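Local atomic coordinates of thin, isoform D (Drosophila melanogaster, PDB entry 6XG7), a protein that probably takes part in ubiquitin transfer through a zinc-binding RING finger, the present chain being its NHL-repeat beta-propeller, a likely protein-binding domain. Residues A[105-110]-A[145-150]; A[114-119]-A[153-158]; A[209-214]-A[220-225]; A[190-193]-A[199-202]. All coordinates share one frame; numbering follows the deposited sequence. Where two conformers were deposited one is given.

In the fold
From the N terminus, strand 106-110 opens contact 1 and strand 115-119 opens contact 2. Contact 1 closes at 145-150, then contact 2 at 153-158. Their segments alternate, so the two loops cross. Both join the blade holding strands 106-110 and 115-119 to the next blade, which begins with strands 142-147 and 153-157. Contacts 4 and 3 follow in series, with no nesting. Each closes a short hairpin inside one further blade. Contact 4 pairs 190-193 with 199-202 near the middle of the propeller. Contact 3 pairs 209-214 with 220-225 farther out. Strands 199-204 and 209-214 are neighbours, so contacts 4 and 3 continue one sheet. Contact 4 also touches contacts 1 and 2.

Contact 1: residues A[105-110]-A[145-150]; sequences QYIIAD and VTTDAL
The flat peptide group of Ile107 offers its carbonyl O to Val145 CG1, 3.6 Å away. That methyl stands between the backbone N and the carbonyl carbon of its own residue (chi1 63°). From there it also approaches Ala109, whose CB is 4.3 Å away. The other branch, Val145 CG2, meets Ile107 CG2 at 3.6 Å, and the two side chains cross at about a right angle. Farther along, Ile107 uses its CG1 against the methyl CG2 of Thr147, at 3.9 Å. Apart from that carbonyl, the contact is made by methyl and methylene groups. The other flat group is the carboxylate of Asp148, just past the strand. Its OD1 takes the backbone N of Leu150 from above the carboxylate plane, which makes an Asx turn. Its OD2 is bonded to Tyr154 OH. The axes of 106-110 and 145-147 come within 7.3 Å, too far for backbone pairing. They belong to two successive blades of the NHL propeller, packed face to face. Ile153 of strand 153-157 touches both Ile107 and Val145. Strand 115-119 lies beside Ile107, and strand 185-194 packs on Thr146.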
loop_
_atom_site.group_PDB
_atom_site.type_symbol
_atom_site.label_atom_id
_atom_site.label_comp_id
_atom_site.label_asym_id
_atom_site.label_seq_id
_atom_site.Cartn_x
_atom_site.Cartn_y
_atom_site.Cartn_z
ATOM N N GLN A 105 -5.590 -4.068 -14.543
ATOM C CA GLN A 105 -4.887 -5.271 -14.123
ATOM C C GLN A 105 -4.547 -5.190 -12.643
ATOM O O GLN A 105 -4.291 -4.115 -12.109
ATOM C CB GLN A 105 -3.603 -5.447 -14.936
ATOM C CG GLN A 105 -3.879 -5.644 -16.423
ATOM C CD GLN A 105 -2.635 -5.697 -17.270
ATOM O OE1 GLN A 105 -1.603 -5.107 -16.947
ATOM N NE2 GLN A 105 -2.741 -6.393 -18.392
ATOM N N TYR A 106 -4.567 -6.348 -11.990
ATOM C CA TYR A 106 -4.160 -6.475 -10.596
ATOM C C TYR A 106 -2.683 -6.832 -10.528
ATOM O O TYR A 106 -2.229 -7.763 -11.203
ATOM C CB TYR A 106 -4.981 -7.555 -9.887
ATOM C CG TYR A 106 -6.452 -7.240 -9.819
ATOM C CD1 TYR A 106 -6.960 -6.494 -8.786
ATOM C CD2 TYR A 106 -7.327 -7.661 -10.808
ATOM C CE1 TYR A 106 -8.306 -6.178 -8.723
ATOM C CE2 TYR A 106 -8.674 -7.347 -10.759
ATOM C CZ TYR A 106 -9.164 -6.608 -9.707
ATOM O OH TYR A 106 -10.495 -6.259 -9.625
ATOM N N ILE A 107 -1.944 -6.091 -9.720
ATOM C CA ILE A 107 -0.521 -6.316 -9.493
ATOM C C ILE A 107 -0.373 -6.717 -8.033
ATOM O O ILE A 107 -0.723 -5.939 -7.138
ATOM C CB ILE A 107 0.308 -5.052 -9.772
ATOM C CG1 ILE A 107 -0.167 -4.304 -11.030
ATOM C CG2 ILE A 107 1.789 -5.388 -9.769
ATOM C CD1 ILE A 107 -0.091 -5.082 -12.283
ATOM N N ILE A 108 0.177 -7.908 -7.783
ATOM C CA ILE A 108 0.246 -8.477 -6.439
ATOM C C ILE A 108 1.696 -8.733 -6.062
ATOM O O ILE A 108 2.444 -9.373 -6.819
ATOM C CB ILE A 108 -0.547 -9.794 -6.338
ATOM C CG1 ILE A 108 -2.052 -9.546 -6.253
ATOM C CG2 ILE A 108 -0.145 -10.579 -5.083
ATOM C CD1 ILE A 108 -2.664 -9.167 -7.480
ATOM N N ALA A 109 2.081 -8.267 -4.877
ATOM C CA ALA A 109 3.374 -8.615 -4.294
ATOM C C ALA A 109 3.190 -9.900 -3.492
ATOM O O ALA A 109 2.580 -9.906 -2.414
ATOM C CB ALA A 109 3.906 -7.478 -3.430
ATOM N N ASP A 110 3.715 -10.993 -4.033
ATOM C CA ASP A 110 3.489 -12.334 -3.499
ATOM C C ASP A 110 4.630 -12.649 -2.538
ATOM O O ASP A 110 5.582 -13.348 -2.855
ATOM C CB ASP A 110 3.407 -13.311 -4.666
ATOM C CG ASP A 110 2.930 -14.671 -4.271
ATOM O OD1 ASP A 110 2.567 -14.867 -3.087
ATOM O OD2 ASP A 110 2.918 -15.555 -5.163
ATOM N N VAL A 145 3.461 -2.453 -3.573
ATOM C CA VAL A 145 3.562 -2.353 -5.023
ATOM C C VAL A 145 2.612 -1.261 -5.498
ATOM O O VAL A 145 1.523 -1.073 -4.949
ATOM C CB VAL A 145 3.303 -3.725 -5.692
ATOM C CG1 VAL A 145 1.890 -4.217 -5.428
ATOM C CG2 VAL A 145 3.618 -3.665 -7.171
ATOM N N THR A 146 3.048 -0.507 -6.502
ATOM C CA THR A 146 2.195 0.501 -7.115
ATOM C C THR A 146 2.592 0.658 -8.578
ATOM O O THR A 146 3.576 0.073 -9.044
ATOM C CB THR A 146 2.259 1.828 -6.344
ATOM O OG1 THR A 146 1.171 2.669 -6.750
ATOM C CG2 THR A 146 3.596 2.534 -6.582
ATOM N N THR A 147 1.811 1.453 -9.301
ATOM C CA THR A 147 2.048 1.689 -10.719
ATOM C C THR A 147 1.893 3.170 -11.034
ATOM O O THR A 147 1.252 3.923 -10.296
ATOM C CB THR A 147 1.107 0.869 -11.631
ATOM O OG1 THR A 147 -0.227 1.397 -11.584
ATOM C CG2 THR A 147 1.122 -0.601 -11.245
ATOM N N ASP A 148 2.490 3.583 -12.142
ATOM C CA ASP A 148 2.355 4.955 -12.621
ATOM C C ASP A 148 1.449 5.030 -13.854
ATOM O O ASP A 148 0.901 4.024 -14.324
ATOM C CB ASP A 148 3.723 5.606 -12.831
ATOM C CG ASP A 148 4.504 5.027 -13.998
ATOM O OD1 ASP A 148 3.930 4.322 -14.840
ATOM O OD2 ASP A 148 5.720 5.310 -14.079
ATOM N N ALA A 149 1.284 6.257 -14.370
ATOM C CA ALA A 149 0.376 6.502 -15.491
ATOM C C ALA A 149 0.766 5.739 -16.748
ATOM O O ALA A 149 -0.087 5.514 -17.611
ATOM C CB ALA A 149 0.307 7.999 -15.822
ATOM N N LEU A 150 2.029 5.353 -16.885
ATOM C CA LEU A 150 2.499 4.610 -18.045
ATOM C C LEU A 150 2.492 3.108 -17.818
ATOM O O LEU A 150 2.797 2.351 -18.744
ATOM C CB LEU A 150 3.904 5.086 -18.425
ATOM C CG LEU A 150 3.942 6.563 -18.828
ATOM C CD1 LEU A 150 5.352 6.985 -19.185
ATOM C CD2 LEU A 150 2.989 6.821 -19.981
#

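Contact 2: residues A[114-119]-A[153-158]; sequences HRIQVL and IYVCDK
Ile116 and Val155 reach toward each other tip to tip. Ile116 CD1 sits 3.8 Å from Val155 CG2 and 4.0 Å from Val155 CG1, so one methyl meets both branches of the valine. Val155 holds CG1 anti to its backbone N (chi1 179°) and CG2 beside that N, which presents both methyls to the isoleucine. A second, looser pair lies alongside: Val118 CG2 and Ile153 CD1 are 4.3 Å apart. All four residues are buried. Around them, Ile107 touches Ile116 and Val118. Phe129 touches Ile116 and Ile153, and Phe139 packs on Val155. A second shell of polar residues lies around this apolar core. The Arg115 guanidinium has Gln117 CD over one face, 3.8 Å above the plane and toward its rim. Arg115 NE forms a salt bridge with Asp110 OD2, which Gln117 NE2 also reaches. Asp157 OD2 does the same work in the next blade, taking Arg162 NE, Asn160 ND2 and Gln164 NE2. His114 ND1 bonds Tyr141 N and so adds a polar link between the blades. The contact sits between strand 115-119 and strand 153-157 of consecutive propeller blades. Strands 106-110 and 125-129 flank the first of them, and strand 185-194 packs behind the second.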
loop_
_atom_site.group_PDB
_atom_site.type_symbol
_atom_site.label_atom_id
_atom_site.label_comp_id
_atom_site.label_asym_id
_atom_site.label_seq_id
_atom_site.Cartn_x
_atom_site.Cartn_y
_atom_site.Cartn_z
ATOM N N HIS A 114 8.349 -14.440 -3.156
ATOM C CA HIS A 114 9.381 -13.520 -3.626
ATOM C C HIS A 114 9.219 -13.219 -5.110
ATOM O O HIS A 114 10.172 -13.255 -5.896
ATOM C CB HIS A 114 10.774 -14.030 -3.281
ATOM C CG HIS A 114 10.919 -14.317 -1.826
ATOM N ND1 HIS A 114 11.270 -13.352 -0.906
ATOM C CD2 HIS A 114 10.704 -15.455 -1.124
ATOM C CE1 HIS A 114 11.285 -13.892 0.299
ATOM N NE2 HIS A 114 10.948 -15.167 0.193
ATOM N N ARG A 115 7.999 -12.844 -5.485
ATOM C CA ARG A 115 7.682 -12.553 -6.874
ATOM C C ARG A 115 6.513 -11.580 -6.924
ATOM O O ARG A 115 5.792 -11.383 -5.944
ATOM C CB ARG A 115 7.343 -13.837 -7.652
ATOM C CG ARG A 115 6.056 -14.482 -7.178
ATOM C CD ARG A 115 5.774 -15.821 -7.847
ATOM N NE ARG A 115 4.576 -16.462 -7.301
ATOM C CZ ARG A 115 4.081 -17.623 -7.721
ATOM N NH1 ARG A 115 4.638 -18.256 -8.742
ATOM N NH2 ARG A 115 3.014 -18.135 -7.117
ATOM N N ILE A 116 6.325 -11.003 -8.105
ATOM C CA ILE A 116 5.160 -10.201 -8.457
ATOM C C ILE A 116 4.310 -11.007 -9.429
ATOM O O ILE A 116 4.848 -11.669 -10.328
ATOM C CB ILE A 116 5.592 -8.880 -9.131
ATOM C CG1 ILE A 116 6.575 -8.082 -8.262
ATOM C CG2 ILE A 116 4.359 -8.044 -9.490
ATOM C CD1 ILE A 116 6.107 -7.795 -6.876
ATOM N N GLN A 117 2.989 -10.913 -9.282
ATOM C CA GLN A 117 2.067 -11.487 -10.255
ATOM C C GLN A 117 1.164 -10.402 -10.831
ATOM O O GLN A 117 0.747 -9.478 -10.128
ATOM C CB GLN A 117 1.223 -12.621 -9.660
ATOM C CG GLN A 117 2.039 -13.808 -9.217
ATOM C CD GLN A 117 1.181 -15.007 -8.898
ATOM O OE1 GLN A 117 0.441 -15.502 -9.744
ATOM N NE2 GLN A 117 1.253 -15.464 -7.662
ATOM N N VAL A 118 0.906 -10.516 -12.126
ATOM C CA VAL A 118 -0.009 -9.647 -12.841
ATOM C C VAL A 118 -1.190 -10.485 -13.306
ATOM O O VAL A 118 -1.010 -11.519 -13.958
ATOM C CB VAL A 118 0.676 -8.966 -14.038
ATOM C CG1 VAL A 118 -0.290 -8.043 -14.734
ATOM C CG2 VAL A 118 1.936 -8.234 -13.616
ATOM N N LEU A 119 -2.395 -10.037 -12.976
ATOM C CA LEU A 119 -3.624 -10.709 -13.363
ATOM C C LEU A 119 -4.493 -9.731 -14.140
ATOM O O LEU A 119 -4.423 -8.524 -13.932
ATOM C CB LEU A 119 -4.348 -11.246 -12.127
ATOM C CG LEU A 119 -3.494 -12.191 -11.255
ATOM C CD1 LEU A 119 -2.969 -11.438 -10.042
ATOM C CD2 LEU A 119 -4.274 -13.427 -10.835
ATOM N N ILE A 153 5.793 -0.588 -12.913
ATOM C CA ILE A 153 5.544 -1.212 -11.619
ATOM C C ILE A 153 6.695 -0.875 -10.672
ATOM O O ILE A 153 7.870 -1.066 -11.008
ATOM C CB ILE A 153 5.387 -2.737 -11.773
ATOM C CG1 ILE A 153 4.197 -3.074 -12.659
ATOM C CG2 ILE A 153 5.243 -3.401 -10.417
ATOM C CD1 ILE A 153 4.138 -4.540 -13.072
ATOM N N TYR A 154 6.358 -0.395 -9.481
ATOM C CA TYR A 154 7.330 -0.016 -8.464
ATOM C C TYR A 154 7.098 -0.898 -7.247
ATOM O O TYR A 154 5.975 -0.953 -6.731
ATOM C CB TYR A 154 7.154 1.457 -8.058
ATOM C CG TYR A 154 7.307 2.466 -9.178
ATOM C CD1 TYR A 154 6.331 2.601 -10.160
ATOM C CD2 TYR A 154 8.427 3.277 -9.259
ATOM C CE1 TYR A 154 6.460 3.500 -11.187
ATOM C CE2 TYR A 154 8.575 4.181 -10.296
ATOM C CZ TYR A 154 7.581 4.293 -11.248
ATOM O OH TYR A 154 7.744 5.209 -12.272
ATOM N N VAL A 155 8.154 -1.568 -6.788
ATOM C CA VAL A 155 8.074 -2.587 -5.748
ATOM C C VAL A 155 8.977 -2.209 -4.582
ATOM O O VAL A 155 10.163 -1.925 -4.770
ATOM C CB VAL A 155 8.520 -3.964 -6.276
ATOM C CG1 VAL A 155 8.438 -5.023 -5.157
ATOM C CG2 VAL A 155 7.707 -4.373 -7.461
ATOM N N CYS A 156 8.389 -2.199 -3.426
ATOM C CA CYS A 156 9.215 -2.172 -2.152
ATOM C C CYS A 156 9.799 -3.565 -1.763
ATOM O O CYS A 156 9.086 -4.531 -1.446
ATOM C CB CYS A 156 8.366 -1.740 -0.965
ATOM S SG CYS A 156 8.028 -0.011 -0.919
ATOM N N ASP A 157 11.083 -3.691 -2.000
ATOM C CA ASP A 157 11.786 -4.968 -1.858
ATOM C C ASP A 157 12.381 -4.929 -0.457
ATOM O O ASP A 157 13.516 -4.497 -0.250
ATOM C CB ASP A 157 12.846 -5.027 -2.955
ATOM C CG ASP A 157 13.609 -6.317 -2.977
ATOM O OD1 ASP A 157 13.293 -7.214 -2.172
ATOM O OD2 ASP A 157 14.530 -6.413 -3.820
ATOM N N LYS A 158 11.577 -5.365 0.515
ATOM C CA LYS A 158 11.742 -4.920 1.897
ATOM C C LYS A 158 13.112 -5.284 2.456
ATOM O O LYS A 158 13.822 -4.420 2.983
ATOM C CB LYS A 158 10.629 -5.512 2.764
ATOM C CG LYS A 158 10.724 -5.080 4.209
ATOM C CD LYS A 158 9.548 -5.571 5.020
ATOM C CE LYS A 158 9.659 -7.037 5.409
ATOM N NZ LYS A 158 10.590 -7.290 6.557
#

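Contact 3: residues A[209-214]-A[220-225]; sequences RIQIFD and LSTVGG
The carbonyl O of Ile212 is gripped by two backbone N-H groups. Leu220 N lies 2.8 Å from Ile212 O, and Ser221 N lies 3.2 Å from the same O. Two residues thus face one, which is a classic beta bulge. Ile212 N in turn donates to Ser221 O. Beyond the bulge the ladder is regular and antiparallel. Ile210 and Val223 form a hydrogen-bonded pair, and Val223 N meets Ile210 O at 2.8 Å with an N-H...O angle of 170°. One face of the hairpin carries Ile210, Ile212, Ser221 and Val223. Ile212 CD1 lies 4.0 Å from Val223 CG2 and 3.7 Å from Ser221 OG. Its CG1 stands beside the backbone N (chi1 -56°) and the chain then extends, which brings CD1 across to strand 219-223. Ile212 also packs on Ile247 of strand 247-251. Replacing Ile212 with an alanine would probably leave Val223 CG2 and Ser221 OG without this neighbour and open a gap toward Ile247. On the other face, Arg209 CD rests 3.8 Å from Thr222 CG2. Arg209 NE makes a salt bridge with Asp204 OD2. Leu220 CD1 packs on the backbone N of Asp214. The hairpin therefore has two chemically different faces: the first, against the next blade, is mainly apolar, with the Ser221 hydroxyl among its side chains, while Thr222 and the Arg209 chain meet on the other.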
loop_
_atom_site.group_PDB
_atom_site.type_symbol
_atom_site.label_atom_id
_atom_site.label_comp_id
_atom_site.label_asym_id
_atom_site.label_seq_id
_atom_site.Cartn_x
_atom_site.Cartn_y
_atom_site.Cartn_z
ATOM N N ARG A 209 9.920 7.486 8.932
ATOM C CA ARG A 209 9.829 8.607 8.015
ATOM C C ARG A 209 9.281 8.134 6.677
ATOM O O ARG A 209 9.280 6.942 6.362
ATOM C CB ARG A 209 11.197 9.288 7.823
ATOM C CG ARG A 209 12.209 8.402 7.096
ATOM C CD ARG A 209 13.604 8.958 7.093
ATOM N NE ARG A 209 14.492 8.059 6.363
ATOM C CZ ARG A 209 15.791 8.265 6.210
ATOM N NH1 ARG A 209 16.352 9.354 6.703
ATOM N NH2 ARG A 209 16.521 7.392 5.551
ATOM N N ILE A 210 8.797 9.095 5.904
ATOM C CA ILE A 210 8.489 8.903 4.494
ATOM C C ILE A 210 9.625 9.527 3.692
ATOM O O ILE A 210 10.074 10.643 3.985
ATOM C CB ILE A 210 7.130 9.515 4.127
ATOM C CG1 ILE A 210 6.005 8.462 4.237
ATOM C CG2 ILE A 210 7.103 9.961 2.682
ATOM C CD1 ILE A 210 5.837 7.818 5.559
ATOM N N GLN A 211 10.106 8.812 2.693
ATOM C CA GLN A 211 11.130 9.335 1.804
ATOM C C GLN A 211 10.543 9.459 0.413
ATOM O O GLN A 211 9.866 8.548 -0.068
ATOM C CB GLN A 211 12.386 8.469 1.795
ATOM C CG GLN A 211 13.252 8.676 3.022
ATOM C CD GLN A 211 14.713 8.462 2.731
ATOM O OE1 GLN A 211 15.141 7.339 2.505
ATOM N NE2 GLN A 211 15.484 9.537 2.721
ATOM N N ILE A 212 10.803 10.592 -0.226
ATOM C CA ILE A 212 10.227 10.916 -1.523
ATOM C C ILE A 212 11.369 11.051 -2.515
ATOM O O ILE A 212 12.305 11.825 -2.286
ATOM C CB ILE A 212 9.371 12.187 -1.453
ATOM C CG1 ILE A 212 8.289 12.001 -0.381
ATOM C CG2 ILE A 212 8.747 12.496 -2.803
ATOM C CD1 ILE A 212 7.331 13.156 -0.280
ATOM N N PHE A 213 11.296 10.280 -3.597
ATOM C CA PHE A 213 12.310 10.194 -4.628
ATOM C C PHE A 213 11.712 10.631 -5.961
ATOM O O PHE A 213 10.506 10.558 -6.174
ATOM C CB PHE A 213 12.754 8.742 -4.829
ATOM C CG PHE A 213 13.364 8.089 -3.620
ATOM C CD1 PHE A 213 12.563 7.475 -2.663
ATOM C CD2 PHE A 213 14.743 8.014 -3.475
ATOM C CE1 PHE A 213 13.130 6.833 -1.577
ATOM C CE2 PHE A 213 15.305 7.375 -2.390
ATOM C CZ PHE A 213 14.495 6.790 -1.443
ATOM N N ASP A 214 12.561 11.050 -6.888
ATOM C CA ASP A 214 12.067 11.109 -8.259
ATOM C C ASP A 214 12.114 9.707 -8.875
ATOM O O ASP A 214 12.656 8.765 -8.291
ATOM C CB ASP A 214 12.786 12.178 -9.092
ATOM C CG ASP A 214 14.298 12.009 -9.128
ATOM O OD1 ASP A 214 14.781 10.869 -9.286
ATOM O OD2 ASP A 214 15.006 13.043 -9.045
ATOM N N LEU A 220 14.237 13.581 -3.152
ATOM C CA LEU A 220 13.661 14.913 -3.193
ATOM C C LEU A 220 13.403 15.471 -1.807
ATOM O O LEU A 220 13.672 16.650 -1.568
ATOM C CB LEU A 220 12.347 14.890 -3.972
ATOM C CG LEU A 220 12.494 14.442 -5.425
ATOM C CD1 LEU A 220 11.126 14.344 -6.082
ATOM C CD2 LEU A 220 13.405 15.390 -6.187
ATOM N N SER A 221 12.902 14.656 -0.884
ATOM C CA SER A 221 12.598 15.164 0.445
ATOM C C SER A 221 12.276 14.013 1.386
ATOM O O SER A 221 12.117 12.857 0.982
ATOM C CB SER A 221 11.427 16.141 0.395
ATOM O OG SER A 221 10.234 15.445 0.092
ATOM N N THR A 222 12.217 14.357 2.661
ATOM C CA THR A 222 11.815 13.464 3.726
ATOM C C THR A 222 10.644 14.121 4.428
ATOM O O THR A 222 10.606 15.349 4.578
ATOM C CB THR A 222 12.958 13.276 4.726
ATOM O OG1 THR A 222 14.085 12.713 4.050
ATOM C CG2 THR A 222 12.538 12.358 5.858
ATOM N N VAL A 223 9.694 13.306 4.858
ATOM C CA VAL A 223 8.575 13.762 5.663
ATOM C C VAL A 223 8.644 13.030 6.986
ATOM O O VAL A 223 8.721 11.795 7.016
ATOM C CB VAL A 223 7.224 13.500 4.977
ATOM C CG1 VAL A 223 6.086 13.930 5.905
ATOM C CG2 VAL A 223 7.157 14.210 3.625
ATOM N N GLY A 224 8.646 13.787 8.064
ATOM C CA GLY A 224 8.522 13.215 9.372
ATOM C C GLY A 224 9.828 12.702 9.952
ATOM O O GLY A 224 10.938 12.884 9.430
ATOM N N GLY A 225 9.647 12.010 11.064
ATOM C CA GLY A 225 10.711 11.491 11.898
ATOM C C GLY A 225 10.054 10.908 13.131
ATOM O O GLY A 225 8.839 11.004 13.307
#

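Contact 4: residues A[190-193]-A[199-202]; sequences HYIA and RVIV
Backbone hydrogen bonds hold Ala193 to Ile201. Ile201 N donates to Ala193 O at 2.7 Å, nearly straight at 175° and close to the direction of the C=O bond. Ala193 N gives a bond back to Ile201 O at 2.9 Å, lying in the carbonyl plane but more bent, at 150°. These two make the hydrogen-bonded pair of an antiparallel ladder. Ile192 and Val202 form the neighbouring non-hydrogen-bonded pair. CA-H...O contacts add to the ladder. Ile192 CA approaches Ile201 O at 3.2 Å, so that oxygen serves both a strong and a weak donor. Val200 CA likewise approaches Ala193 O.

Apolar packing is carried by Ile192. Its CG1 lies anti to the backbone N (chi1 -173°) and the chain runs on extended. This carries CD1 to Val200 CG1, 3.7 Å away, and to Val202 CG2, 4.2 Å away. The Ile192 and Val200 side chains meet at a slant. On the opposite face, Ala193 CB and Ile201 CB are 4.5 Å apart.

Aromatic and polar groups point out of the pair. Tyr191 and His190 each meet Trp143 edge-to-face, and Tyr191 OH bonds Glu284 OE1.

The hairpin of strands 185-194 and 199-204 is the inner half of a propeller blade. Strand 209-214 continues the sheet beyond 199-204. Tyr154 and Cys156 of strand 153-157, in the preceding blade, pack on Ile192, and Tyr154 reaches Val200 as well. On the other face, Ile201 packs on Ile210.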
loop_
_atom_site.group_PDB
_atom_site.type_symbol
_atom_site.label_atom_id
_atom_site.label_comp_id
_atom_site.label_asym_id
_atom_site.label_seq_id
_atom_site.Cartn_x
_atom_site.Cartn_y
_atom_site.Cartn_z
ATOM N N HIS A 190 8.131 -0.618 3.575
ATOM C CA HIS A 190 6.956 -1.463 3.401
ATOM C C HIS A 190 6.071 -1.049 2.232
ATOM O O HIS A 190 5.775 -1.880 1.384
ATOM C CB HIS A 190 6.119 -1.536 4.686
ATOM C CG HIS A 190 6.691 -2.437 5.735
ATOM N ND1 HIS A 190 7.771 -2.080 6.505
ATOM C CD2 HIS A 190 6.348 -3.686 6.127
ATOM C CE1 HIS A 190 8.058 -3.060 7.347
ATOM N NE2 HIS A 190 7.205 -4.046 7.139
ATOM N N TYR A 191 5.578 0.181 2.195
ATOM C CA TYR A 191 4.592 0.571 1.203
ATOM C C TYR A 191 5.075 1.748 0.369
ATOM O O TYR A 191 6.069 2.415 0.686
ATOM C CB TYR A 191 3.242 0.853 1.876
ATOM C CG TYR A 191 2.569 -0.377 2.445
ATOM C CD1 TYR A 191 1.754 -1.173 1.653
ATOM C CD2 TYR A 191 2.728 -0.741 3.784
ATOM C CE1 TYR A 191 1.120 -2.292 2.169
ATOM C CE2 TYR A 191 2.097 -1.870 4.309
ATOM C CZ TYR A 191 1.291 -2.637 3.494
ATOM O OH TYR A 191 0.642 -3.756 3.978
ATOM N N ILE A 192 4.358 1.978 -0.733
ATOM C CA ILE A 192 4.830 2.865 -1.786
ATOM C C ILE A 192 3.652 3.448 -2.552
ATOM O O ILE A 192 2.607 2.814 -2.724
ATOM C CB ILE A 192 5.816 2.093 -2.709
ATOM C CG1 ILE A 192 6.492 2.992 -3.740
ATOM C CG2 ILE A 192 5.108 0.903 -3.384
ATOM C CD1 ILE A 192 7.697 2.281 -4.362
ATOM N N ALA A 193 3.847 4.661 -3.059
ATOM C CA ALA A 193 2.875 5.337 -3.905
ATOM C C ALA A 193 3.651 6.199 -4.889
ATOM O O ALA A 193 4.766 6.628 -4.605
ATOM C CB ALA A 193 1.918 6.206 -3.085
ATOM N N ARG A 199 6.655 11.484 -8.436
ATOM C CA ARG A 199 7.414 11.310 -7.210
ATOM C C ARG A 199 7.051 9.956 -6.622
ATOM O O ARG A 199 5.878 9.574 -6.608
ATOM C CB ARG A 199 7.093 12.430 -6.224
ATOM C CG ARG A 199 7.502 13.783 -6.758
ATOM C CD ARG A 199 7.055 14.893 -5.863
ATOM N NE ARG A 199 7.483 16.174 -6.401
ATOM C CZ ARG A 199 7.434 17.314 -5.731
ATOM N NH1 ARG A 199 6.981 17.329 -4.483
ATOM N NH2 ARG A 199 7.847 18.435 -6.309
ATOM N N VAL A 200 8.066 9.243 -6.152
ATOM C CA VAL A 200 7.922 7.922 -5.559
ATOM C C VAL A 200 8.001 8.096 -4.048
ATOM O O VAL A 200 9.031 8.503 -3.503
ATOM C CB VAL A 200 9.003 6.962 -6.069
ATOM C CG1 VAL A 200 8.792 5.591 -5.465
ATOM C CG2 VAL A 200 8.986 6.929 -7.575
ATOM N N ILE A 201 6.895 7.807 -3.377
ATOM C CA ILE A 201 6.704 8.066 -1.955
ATOM C C ILE A 201 6.807 6.727 -1.239
ATOM O O ILE A 201 6.014 5.823 -1.502
ATOM C CB ILE A 201 5.334 8.717 -1.715
ATOM C CG1 ILE A 201 5.208 10.025 -2.506
ATOM C CG2 ILE A 201 5.090 8.906 -0.224
ATOM C CD1 ILE A 201 3.766 10.352 -2.858
ATOM N N VAL A 202 7.788 6.592 -0.357
ATOM C CA VAL A 202 8.125 5.316 0.271
ATOM C C VAL A 202 8.003 5.438 1.783
ATOM O O VAL A 202 8.573 6.357 2.382
ATOM C CB VAL A 202 9.551 4.871 -0.114
ATOM C CG1 VAL A 202 9.895 3.539 0.567
ATOM C CG2 VAL A 202 9.697 4.797 -1.638
#